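Local coordinates for protein putative alpha-L-fucosidase (Bacteroides thetaiotaomicron, PDB 4H41) that is a putative alpha-L-fucosidase, probably a TIM-barrel glycoside hydrolase that acts on fucose-containing host glycans, at residues Ala109-Leu120 / Lys155-Ser163; Ile136-Trp147 / Ala179-Ser188. All coordinates share one frame; numbering follows the deposited sequence.

Interaction 1: residues Ala109-Leu120 / Lys155-Ser163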
loop_
_atom_site.group_PDB
_atom_site.type_symbol
_atom_site.label_atom_id
_atom_site.label_comp_id
_atom_site.label_asym_id
_atom_site.label_seq_id
_atom_site.Cartn_x
_atom_site.Cartn_y
_atom_site.Cartn_z
ATOM N N ALA B 109 3.553 -24.281 -17.869
ATOM C CA ALA B 109 2.245 -24.571 -18.462
ATOM C C ALA B 109 2.193 -26.003 -18.940
ATOM O O ALA B 109 1.178 -26.677 -18.723
ATOM C CB ALA B 109 1.935 -23.611 -19.604
ATOM N N GLU B 110 3.290 -26.507 -19.520
ATOM C CA GLU B 110 3.294 -27.889 -19.983
ATOM C C GLU B 110 3.273 -28.864 -18.808
ATOM O O GLU B 110 2.540 -29.855 -18.830
ATOM C CB GLU B 110 4.507 -28.151 -20.860
ATOM C CG GLU B 110 4.518 -29.563 -21.418
ATOM C CD GLU B 110 5.582 -29.855 -22.449
ATOM O OE1 GLU B 110 6.362 -28.930 -22.781
ATOM O OE2 GLU B 110 5.653 -31.025 -22.894
ATOM N N LYS B 111 4.042 -28.573 -17.788
ATOM C CA LYS B 111 4.095 -29.406 -16.585
ATOM C C LYS B 111 2.709 -29.561 -15.950
ATOM O O LYS B 111 2.355 -30.655 -15.524
ATOM C CB LYS B 111 5.054 -28.782 -15.570
ATOM C CG LYS B 111 5.353 -29.657 -14.374
ATOM C CD LYS B 111 6.349 -28.977 -13.457
ATOM C CE LYS B 111 6.520 -29.733 -12.171
ATOM N NZ LYS B 111 7.576 -29.100 -11.325
ATOM N N TYR B 112 1.932 -28.479 -15.899
ATOM C CA TYR B 112 0.617 -28.500 -15.246
ATOM C C TYR B 112 -0.535 -28.575 -16.232
ATOM O O TYR B 112 -1.677 -28.384 -15.837
ATOM C CB TYR B 112 0.486 -27.279 -14.315
ATOM C CG TYR B 112 1.456 -27.370 -13.162
ATOM C CD1 TYR B 112 1.237 -28.249 -12.117
ATOM C CD2 TYR B 112 2.653 -26.659 -13.172
ATOM C CE1 TYR B 112 2.169 -28.417 -11.105
ATOM C CE2 TYR B 112 3.579 -26.793 -12.146
ATOM C CZ TYR B 112 3.346 -27.696 -11.125
ATOM O OH TYR B 112 4.256 -27.886 -10.121
ATOM N N ASN B 113 -0.243 -28.943 -17.500
ATOM C CA ASN B 113 -1.198 -29.154 -18.563
ATOM C C ASN B 113 -2.148 -27.963 -18.724
ATOM O O ASN B 113 -3.374 -28.094 -18.710
ATOM C CB ASN B 113 -1.970 -30.461 -18.350
ATOM C CG ASN B 113 -2.621 -30.974 -19.627
ATOM O OD1 ASN B 113 -2.077 -30.859 -20.725
ATOM N ND2 ASN B 113 -3.803 -31.536 -19.528
HETATM N N MSE B 114 -1.563 -26.798 -18.891
HETATM C CA MSE B 114 -2.277 -25.560 -19.145
HETATM C C MSE B 114 -1.915 -25.023 -20.532
HETATM O O MSE B 114 -0.868 -25.370 -21.076
HETATM C CB MSE B 114 -1.946 -24.520 -18.065
HETATM C CG MSE B 114 -2.516 -24.880 -16.666
HETATM SE SE MSE B 114 -1.809 -23.647 -15.474
HETATM C CE MSE B 114 -2.329 -24.447 -13.820
ATOM N N LYS B 115 -2.787 -24.199 -21.111
ATOM C CA LYS B 115 -2.526 -23.475 -22.354
ATOM C C LYS B 115 -1.908 -22.131 -22.019
ATOM O O LYS B 115 -2.399 -21.424 -21.136
ATOM C CB LYS B 115 -3.799 -23.257 -23.170
ATOM C CG LYS B 115 -4.204 -24.495 -23.941
ATOM C CD LYS B 115 -5.270 -24.149 -24.974
ATOM C CE LYS B 115 -5.789 -25.290 -25.816
ATOM N NZ LYS B 115 -5.706 -26.652 -25.196
ATOM N N PHE B 116 -0.799 -21.804 -22.670
ATOM C CA PHE B 116 -0.117 -20.541 -22.498
ATOM C C PHE B 116 -0.494 -19.615 -23.660
ATOM O O PHE B 116 -0.395 -20.030 -24.818
ATOM C CB PHE B 116 1.412 -20.748 -22.439
ATOM C CG PHE B 116 2.218 -19.473 -22.452
ATOM C CD1 PHE B 116 2.696 -18.947 -23.644
ATOM C CD2 PHE B 116 2.536 -18.820 -21.275
ATOM C CE1 PHE B 116 3.511 -17.819 -23.649
ATOM C CE2 PHE B 116 3.302 -17.653 -21.291
ATOM C CZ PHE B 116 3.828 -17.195 -22.470
ATOM N N TYR B 117 -0.895 -18.379 -23.341
ATOM C CA TYR B 117 -1.166 -17.321 -24.316
ATOM C C TYR B 117 -0.039 -16.280 -24.224
ATOM O O TYR B 117 0.260 -15.798 -23.143
ATOM C CB TYR B 117 -2.503 -16.628 -24.085
ATOM C CG TYR B 117 -3.698 -17.371 -24.607
ATOM C CD1 TYR B 117 -4.039 -18.624 -24.105
ATOM C CD2 TYR B 117 -4.557 -16.785 -25.531
ATOM C CE1 TYR B 117 -5.181 -19.296 -24.551
ATOM C CE2 TYR B 117 -5.698 -17.446 -25.981
ATOM C CZ TYR B 117 -6.023 -18.683 -25.458
ATOM O OH TYR B 117 -7.149 -19.330 -25.874
ATOM N N PHE B 118 0.499 -15.888 -25.370
ATOM C CA PHE B 118 1.584 -14.925 -25.491
ATOM C C PHE B 118 1.039 -13.519 -25.690
ATOM O O PHE B 118 0.385 -13.255 -26.677
ATOM C CB PHE B 118 2.469 -15.327 -26.695
ATOM C CG PHE B 118 3.664 -14.424 -26.857
ATOM C CD1 PHE B 118 4.834 -14.670 -26.160
ATOM C CD2 PHE B 118 3.599 -13.295 -27.667
ATOM C CE1 PHE B 118 5.937 -13.837 -26.312
ATOM C CE2 PHE B 118 4.721 -12.473 -27.845
ATOM C CZ PHE B 118 5.879 -12.759 -27.175
ATOM N N GLY B 119 1.322 -12.625 -24.758
ATOM C CA GLY B 119 0.917 -11.230 -24.875
ATOM C C GLY B 119 1.839 -10.452 -25.793
ATOM O O GLY B 119 3.071 -10.509 -25.652
ATOM N N LEU B 120 1.264 -9.648 -26.680
ATOM C CA LEU B 120 2.069 -8.868 -27.607
ATOM C C LEU B 120 2.829 -7.757 -26.901
ATOM O O LEU B 120 2.522 -7.357 -25.776
ATOM C CB LEU B 120 1.185 -8.303 -28.745
ATOM C CG LEU B 120 0.514 -9.345 -29.646
ATOM C CD1 LEU B 120 -0.140 -8.688 -30.833
ATOM C CD2 LEU B 120 1.536 -10.417 -30.117
ATOM N N LYS B 155 4.996 -27.279 -26.669
ATOM C CA LYS B 155 3.655 -27.841 -26.752
ATOM C C LYS B 155 2.599 -26.930 -26.157
ATOM O O LYS B 155 1.496 -26.860 -26.676
ATOM C CB LYS B 155 3.675 -29.175 -25.976
ATOM C CG LYS B 155 2.381 -29.962 -25.857
ATOM C CD LYS B 155 2.677 -31.189 -25.021
ATOM C CE LYS B 155 1.497 -32.062 -24.689
ATOM N NZ LYS B 155 1.903 -33.162 -23.769
ATOM N N SER B 156 2.926 -26.233 -25.072
ATOM C CA SER B 156 1.941 -25.430 -24.355
ATOM C C SER B 156 1.649 -24.056 -24.995
ATOM O O SER B 156 0.764 -23.368 -24.521
ATOM C CB SER B 156 2.390 -25.273 -22.920
ATOM O OG SER B 156 3.618 -24.568 -22.888
ATOM N N PHE B 157 2.363 -23.654 -26.054
ATOM C CA PHE B 157 2.074 -22.377 -26.728
ATOM C C PHE B 157 0.727 -22.511 -27.438
ATOM O O PHE B 157 0.645 -23.134 -28.497
ATOM C CB PHE B 157 3.208 -22.022 -27.706
ATOM C CG PHE B 157 3.201 -20.571 -28.144
ATOM C CD1 PHE B 157 2.200 -20.078 -28.970
ATOM C CD2 PHE B 157 4.246 -19.724 -27.806
ATOM C CE1 PHE B 157 2.202 -18.744 -29.383
ATOM C CE2 PHE B 157 4.266 -18.398 -28.256
ATOM C CZ PHE B 157 3.247 -17.919 -29.042
ATOM N N GLY B 158 -0.323 -21.943 -26.855
ATOM C CA GLY B 158 -1.674 -22.153 -27.336
ATOM C C GLY B 158 -2.497 -20.994 -27.803
ATOM O O GLY B 158 -3.660 -21.193 -28.147
ATOM N N GLY B 159 -1.941 -19.809 -27.776
ATOM C CA GLY B 159 -2.705 -18.635 -28.141
ATOM C C GLY B 159 -1.956 -17.342 -28.014
ATOM O O GLY B 159 -0.810 -17.315 -27.550
ATOM N N TRP B 160 -2.619 -16.276 -28.438
ATOM C CA TRP B 160 -2.082 -14.927 -28.462
ATOM C C TRP B 160 -3.002 -13.966 -27.756
ATOM O O TRP B 160 -4.215 -14.020 -27.941
ATOM C CB TRP B 160 -1.932 -14.464 -29.912
ATOM C CG TRP B 160 -1.133 -15.394 -30.778
ATOM C CD1 TRP B 160 -1.600 -16.444 -31.498
ATOM C CD2 TRP B 160 0.282 -15.331 -31.023
ATOM N NE1 TRP B 160 -0.582 -16.981 -32.265
ATOM C CE2 TRP B 160 0.592 -16.338 -31.966
ATOM C CE3 TRP B 160 1.321 -14.512 -30.548
ATOM C CZ2 TRP B 160 1.893 -16.551 -32.441
ATOM C CZ3 TRP B 160 2.609 -14.694 -31.066
ATOM C CH2 TRP B 160 2.879 -15.707 -31.998
ATOM N N TYR B 161 -2.436 -13.064 -26.980
ATOM C CA TYR B 161 -3.185 -12.020 -26.313
ATOM C C TYR B 161 -2.782 -10.706 -26.970
ATOM O O TYR B 161 -1.603 -10.331 -26.941
ATOM C CB TYR B 161 -2.946 -12.028 -24.793
ATOM C CG TYR B 161 -3.466 -10.772 -24.138
ATOM C CD1 TYR B 161 -4.814 -10.426 -24.221
ATOM C CD2 TYR B 161 -2.606 -9.885 -23.511
ATOM C CE1 TYR B 161 -5.293 -9.246 -23.661
ATOM C CE2 TYR B 161 -3.081 -8.723 -22.905
ATOM C CZ TYR B 161 -4.426 -8.386 -23.023
ATOM O OH TYR B 161 -4.923 -7.218 -22.535
ATOM N N ILE B 162 -3.736 -10.023 -27.590
ATOM C CA ILE B 162 -3.488 -8.732 -28.265
ATOM C C ILE B 162 -3.619 -7.679 -27.176
ATOM O O ILE B 162 -4.725 -7.360 -26.730
ATOM C CB ILE B 162 -4.446 -8.570 -29.468
ATOM C CG1 ILE B 162 -4.228 -9.715 -30.484
ATOM C CG2 ILE B 162 -4.250 -7.203 -30.134
ATOM C CD1 ILE B 162 -5.356 -9.920 -31.411
ATOM N N SER B 163 -2.467 -7.249 -26.652
ATOM C CA SER B 163 -2.349 -6.470 -25.424
ATOM C C SER B 163 -2.632 -4.968 -25.529
ATOM O O SER B 163 -2.636 -4.303 -24.483
ATOM C CB SER B 163 -0.952 -6.681 -24.820
ATOM O OG SER B 163 0.033 -6.342 -25.774
HETATM O O HOH W 1 7.076 -28.965 -25.454
HETATM O O HOH W 2 5.641 -26.331 -23.370
#
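Glu110 OE1 accepts from two waters, and each of these takes up a backbone N-H of the facing turn, Lys155 N or Ser156 N. The Glu110 chain reaches them stretched out, CG anti to the backbone N (chi1 -177°), and crosses the Lys155 side chain at about a right angle, with OE2 3.7 Å from Lys155 CD. A carboxylate suits this solvent-exposed spot, where water completes the link. Ser156 is small enough to tuck CB against Ala109 CB at 3.7 Å, while its OG bonds to Leu106 O. Beyond the turn, 115-119 and 157-162 run as parallel neighbours, strands three and four of the eight-stranded TIM barrel. Phe116 N donates to Ser156 O, and Gly158 N returns a bond to Phe116 O at 2.8 Å. Gly159 suits its place because a side chain would run into the Tyr117 ring, which lies over Gly159 CA, 3.8 Å from the ring centroid in a CH-pi contact. On the other face of the sheet Phe118 packs CB on Phe157 CZ at 3.6 Å and CD2 on Trp160 CZ3, rings that fill the layer beneath helices 101-111 and 136-151. Farther along, Ser163 OG donates to Leu120 O at 2.7 Å, from above the carbonyl plane.

Interaction 2: residues Ile136-Trp147 / Ala179-Ser188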
loop_
_atom_site.group_PDB
_atom_site.type_symbol
_atom_site.label_atom_id
_atom_site.label_comp_id
_atom_site.label_asym_id
_atom_site.label_seq_id
_atom_site.Cartn_x
_atom_site.Cartn_y
_atom_site.Cartn_z
ATOM N N ILE B 136 1.846 -1.735 -34.194
ATOM C CA ILE B 136 1.925 -2.778 -35.211
ATOM C C ILE B 136 3.368 -3.150 -35.564
ATOM O O ILE B 136 3.680 -4.339 -35.606
ATOM C CB ILE B 136 1.179 -2.349 -36.499
ATOM C CG1 ILE B 136 -0.330 -2.067 -36.234
ATOM C CG2 ILE B 136 1.325 -3.449 -37.576
ATOM C CD1 ILE B 136 -0.981 -1.319 -37.337
ATOM N N GLU B 137 4.225 -2.159 -35.875
ATOM C CA GLU B 137 5.546 -2.437 -36.437
ATOM C C GLU B 137 6.434 -3.329 -35.581
ATOM O O GLU B 137 6.947 -4.316 -36.115
ATOM C CB GLU B 137 6.296 -1.156 -36.773
ATOM C CG GLU B 137 7.540 -1.411 -37.613
ATOM C CD GLU B 137 8.000 -0.231 -38.443
ATOM O OE1 GLU B 137 7.864 0.920 -37.967
ATOM O OE2 GLU B 137 8.507 -0.458 -39.565
ATOM N N ASP B 138 6.643 -3.013 -34.313
ATOM C CA ASP B 138 7.525 -3.862 -33.460
ATOM C C ASP B 138 6.951 -5.255 -33.320
ATOM O O ASP B 138 7.707 -6.216 -33.299
ATOM C CB ASP B 138 7.734 -3.269 -32.074
ATOM C CG ASP B 138 8.549 -1.984 -32.033
ATOM O OD1 ASP B 138 9.384 -1.774 -32.928
ATOM O OD2 ASP B 138 8.268 -1.151 -31.188
ATOM N N ASN B 139 5.600 -5.377 -33.252
ATOM C CA ASN B 139 4.995 -6.689 -33.119
ATOM C C ASN B 139 5.160 -7.512 -34.393
ATOM O O ASN B 139 5.183 -8.723 -34.268
ATOM C CB ASN B 139 3.566 -6.633 -32.688
ATOM C CG ASN B 139 3.484 -6.484 -31.206
ATOM O OD1 ASN B 139 3.926 -7.379 -30.439
ATOM N ND2 ASN B 139 3.050 -5.329 -30.752
ATOM N N LYS B 140 5.372 -6.900 -35.583
ATOM C CA LYS B 140 5.674 -7.702 -36.768
ATOM C C LYS B 140 6.930 -8.542 -36.550
ATOM O O LYS B 140 6.965 -9.707 -36.954
ATOM C CB LYS B 140 5.849 -6.844 -38.027
ATOM C CG LYS B 140 4.616 -6.074 -38.421
ATOM C CD LYS B 140 4.696 -5.613 -39.848
ATOM C CE LYS B 140 3.570 -4.654 -40.130
ATOM N NZ LYS B 140 3.378 -4.385 -41.577
ATOM N N TYR B 141 7.943 -7.968 -35.908
ATOM C CA TYR B 141 9.201 -8.664 -35.635
ATOM C C TYR B 141 9.067 -9.595 -34.455
ATOM O O TYR B 141 9.593 -10.698 -34.504
ATOM C CB TYR B 141 10.323 -7.665 -35.362
ATOM C CG TYR B 141 10.633 -6.821 -36.567
ATOM C CD1 TYR B 141 11.531 -7.258 -37.536
ATOM C CD2 TYR B 141 9.981 -5.616 -36.778
ATOM C CE1 TYR B 141 11.814 -6.484 -38.659
ATOM C CE2 TYR B 141 10.237 -4.844 -37.903
ATOM C CZ TYR B 141 11.152 -5.283 -38.849
ATOM O OH TYR B 141 11.401 -4.518 -39.963
ATOM N N VAL B 142 8.365 -9.161 -33.392
ATOM C CA VAL B 142 8.177 -9.972 -32.188
ATOM C C VAL B 142 7.408 -11.241 -32.512
ATOM O O VAL B 142 7.841 -12.327 -32.116
ATOM C CB VAL B 142 7.503 -9.163 -31.054
ATOM C CG1 VAL B 142 7.013 -10.070 -29.913
ATOM C CG2 VAL B 142 8.454 -8.081 -30.510
ATOM N N ILE B 143 6.249 -11.114 -33.169
ATOM C CA ILE B 143 5.465 -12.283 -33.555
ATOM C C ILE B 143 6.328 -13.265 -34.365
ATOM O O ILE B 143 6.322 -14.448 -34.061
ATOM C CB ILE B 143 4.188 -11.863 -34.325
ATOM C CG1 ILE B 143 3.227 -11.079 -33.382
ATOM C CG2 ILE B 143 3.452 -13.093 -34.937
ATOM C CD1 ILE B 143 2.148 -10.194 -34.147
ATOM N N ASP B 144 7.062 -12.784 -35.361
ATOM C CA ASP B 144 7.896 -13.638 -36.227
ATOM C C ASP B 144 8.956 -14.418 -35.417
ATOM O O ASP B 144 9.023 -15.641 -35.511
ATOM C CB ASP B 144 8.583 -12.804 -37.294
ATOM C CG ASP B 144 9.649 -13.583 -38.067
ATOM O OD1 ASP B 144 9.285 -14.587 -38.734
ATOM O OD2 ASP B 144 10.867 -13.246 -37.918
ATOM N N GLU B 145 9.687 -13.737 -34.546
ATOM C CA GLU B 145 10.782 -14.403 -33.812
ATOM C C GLU B 145 10.248 -15.319 -32.718
ATOM O O GLU B 145 10.784 -16.401 -32.510
ATOM C CB GLU B 145 11.814 -13.378 -33.264
ATOM C CG GLU B 145 11.314 -12.491 -32.161
ATOM C CD GLU B 145 12.279 -11.451 -31.624
ATOM O OE1 GLU B 145 13.271 -11.100 -32.299
ATOM O OE2 GLU B 145 11.993 -10.943 -30.521
ATOM N N VAL B 146 9.163 -14.929 -32.072
ATOM C CA VAL B 146 8.566 -15.718 -31.015
ATOM C C VAL B 146 7.953 -17.021 -31.557
ATOM O O VAL B 146 8.068 -18.045 -30.899
ATOM C CB VAL B 146 7.564 -14.842 -30.230
ATOM C CG1 VAL B 146 6.532 -15.666 -29.518
ATOM C CG2 VAL B 146 8.341 -13.955 -29.259
ATOM N N TRP B 147 7.333 -17.009 -32.719
ATOM C CA TRP B 147 6.843 -18.266 -33.308
ATOM C C TRP B 147 8.020 -19.218 -33.567
ATOM O O TRP B 147 7.953 -20.403 -33.249
ATOM C CB TRP B 147 6.076 -18.049 -34.618
ATOM C CG TRP B 147 5.473 -19.337 -35.096
ATOM C CD1 TRP B 147 5.906 -20.116 -36.138
ATOM C CD2 TRP B 147 4.495 -20.113 -34.396
ATOM N NE1 TRP B 147 5.195 -21.297 -36.172
ATOM C CE2 TRP B 147 4.314 -21.315 -35.120
ATOM C CE3 TRP B 147 3.680 -19.869 -33.280
ATOM C CZ2 TRP B 147 3.426 -22.309 -34.699
ATOM C CZ3 TRP B 147 2.820 -20.867 -32.857
ATOM C CH2 TRP B 147 2.672 -22.050 -33.586
ATOM N N ALA B 179 -4.376 -6.153 -38.066
ATOM C CA ALA B 179 -3.025 -6.517 -38.506
ATOM C C ALA B 179 -2.364 -7.496 -37.567
ATOM O O ALA B 179 -1.756 -8.472 -38.013
ATOM C CB ALA B 179 -2.164 -5.274 -38.651
HETATM N N MSE B 180 -2.476 -7.253 -36.279
HETATM C CA MSE B 180 -1.822 -8.107 -35.279
HETATM C C MSE B 180 -2.508 -9.442 -35.192
HETATM O O MSE B 180 -1.824 -10.456 -35.244
HETATM C CB MSE B 180 -1.773 -7.383 -33.925
HETATM C CG MSE B 180 -0.845 -6.175 -33.989
HETATM SE SE MSE B 180 -0.682 -5.060 -32.386
HETATM C CE MSE B 180 -2.572 -4.728 -32.029
ATOM N N GLY B 181 -3.849 -9.460 -35.176
ATOM C CA GLY B 181 -4.571 -10.731 -35.184
ATOM C C GLY B 181 -4.280 -11.572 -36.398
ATOM O O GLY B 181 -4.080 -12.780 -36.279
ATOM N N LYS B 182 -4.246 -10.948 -37.575
ATOM C CA LYS B 182 -3.967 -11.694 -38.814
ATOM C C LYS B 182 -2.571 -12.315 -38.789
ATOM O O LYS B 182 -2.413 -13.465 -39.198
ATOM C CB LYS B 182 -4.102 -10.790 -40.038
ATOM C CG LYS B 182 -3.821 -11.548 -41.343
ATOM C CD LYS B 182 -4.239 -10.817 -42.568
ATOM C CE LYS B 182 -3.657 -11.468 -43.831
ATOM N NZ LYS B 182 -4.168 -12.858 -44.013
ATOM N N GLN B 183 -1.554 -11.558 -38.371
ATOM C CA GLN B 183 -0.191 -12.107 -38.351
ATOM C C GLN B 183 -0.080 -13.249 -37.358
ATOM O O GLN B 183 0.500 -14.272 -37.664
ATOM C CB GLN B 183 0.843 -11.050 -38.044
ATOM C CG GLN B 183 2.251 -11.545 -38.388
ATOM C CD GLN B 183 3.316 -10.608 -37.934
ATOM O OE1 GLN B 183 3.026 -9.509 -37.465
ATOM N NE2 GLN B 183 4.571 -11.074 -37.958
ATOM N N CYS B 184 -0.669 -13.096 -36.179
ATOM C CA CYS B 184 -0.686 -14.171 -35.177
ATOM C C CYS B 184 -1.309 -15.449 -35.745
ATOM O O CYS B 184 -0.772 -16.552 -35.594
ATOM C CB CYS B 184 -1.447 -13.707 -33.942
ATOM S SG CYS B 184 -0.574 -12.437 -33.008
ATOM N N LYS B 185 -2.460 -15.313 -36.352
ATOM C CA LYS B 185 -3.177 -16.468 -36.878
ATOM C C LYS B 185 -2.454 -17.114 -38.047
ATOM O O LYS B 185 -2.363 -18.334 -38.100
ATOM C CB LYS B 185 -4.593 -16.078 -37.308
ATOM C CG LYS B 185 -5.486 -15.883 -36.090
ATOM C CD LYS B 185 -6.916 -16.115 -36.353
ATOM C CE LYS B 185 -7.710 -16.176 -35.064
ATOM N NZ LYS B 185 -7.710 -17.538 -34.487
ATOM N N ASP B 186 -1.955 -16.305 -38.965
ATOM C CA ASP B 186 -1.224 -16.813 -40.141
ATOM C C ASP B 186 0.020 -17.580 -39.749
ATOM O O ASP B 186 0.226 -18.682 -40.245
ATOM C CB ASP B 186 -0.802 -15.658 -41.058
ATOM C CG ASP B 186 -1.910 -15.066 -41.906
ATOM O OD1 ASP B 186 -3.001 -15.665 -41.967
ATOM O OD2 ASP B 186 -1.683 -13.999 -42.516
ATOM N N ILE B 187 0.850 -17.015 -38.835
ATOM C CA ILE B 187 2.114 -17.649 -38.500
ATOM C C ILE B 187 1.906 -18.913 -37.698
ATOM O O ILE B 187 2.758 -19.785 -37.735
ATOM C CB ILE B 187 3.073 -16.659 -37.772
ATOM C CG1 ILE B 187 4.539 -17.043 -38.015
ATOM C CG2 ILE B 187 2.746 -16.528 -36.256
ATOM C CD1 ILE B 187 5.473 -16.054 -37.606
ATOM N N SER B 188 0.827 -18.993 -36.909
ATOM C CA SER B 188 0.626 -20.117 -35.991
ATOM C C SER B 188 -0.402 -21.117 -36.488
ATOM O O SER B 188 -0.792 -22.008 -35.728
ATOM C CB SER B 188 0.198 -19.595 -34.626
ATOM O OG SER B 188 -1.104 -19.030 -34.659
HETATM O O HOH W 3 1.920 -6.693 -36.108
#
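Gln183 reaches across to helix 136-147 with its chain fully extended, CG anti to the backbone N (chi1 -165°), and each atom of it meets something. CB lies 4.2 Å from Ile143 CD1; CG and CD pass the CG2 methyl of the same isoleucine; the amide then turns its two ends to different tasks. NE2 donates to Lys140 O at 2.9 Å, an almost straight bond (170°) that lies in the carbonyl plane on a lone pair and also in the plane of the amide, which fixes the rotation of the group. OE1 comes close to Lys140 CA and Ile143 CD1, and water 3, itself held by Ile136 O, gives it a weak bond. A glutamine suits this place because its apolar stem can pack across Ile143 while its end can serve a helix carbonyl.

Deeper in, Ile143 sends CD1 to Cys184 SG at 3.7 Å and CG2 to Ile187 CG2, so its branches occupy separate places between the helices. At the far end Trp147 offers the face of its indole to the end of helix 179-187: Ser188 CA sits 3.7 Å from the centroid of the six-membered ring, and Ile187 O lies over the same face. Ile187 CD1 meets Trp147 CB at 3.6 Å. Ser188 OG turns back to Cys184 O. The axes of 136-147 and 179-187 come within 10.1 Å and cross at only -16°, the near-parallel packing of consecutive helices in the outer layer of a TIM barrel.

How the interactions relate
Both interactions belong to one barrel, their centres 15 Å apart, interaction 1 in the strand wall and interaction 2 in the helical layer outside it. Their segments alternate along the chain: strand 115-119, helix 136-151, strand 157-162, helix 173-187. The chain thus makes two successive strand-helix steps, with helix 136-151, preceded by the short helix 125-129, in the beta-alpha-beta crossover between the paired strands. The layers also touch directly. Trp160 NE1 lies 3.2 Å from Ser188 OG, a probable hydrogen bond, and Phe118 CZ packs on Val146 CG2. The strand pairing and the helix pairing are therefore joined into one continuous sector of the barrel wall.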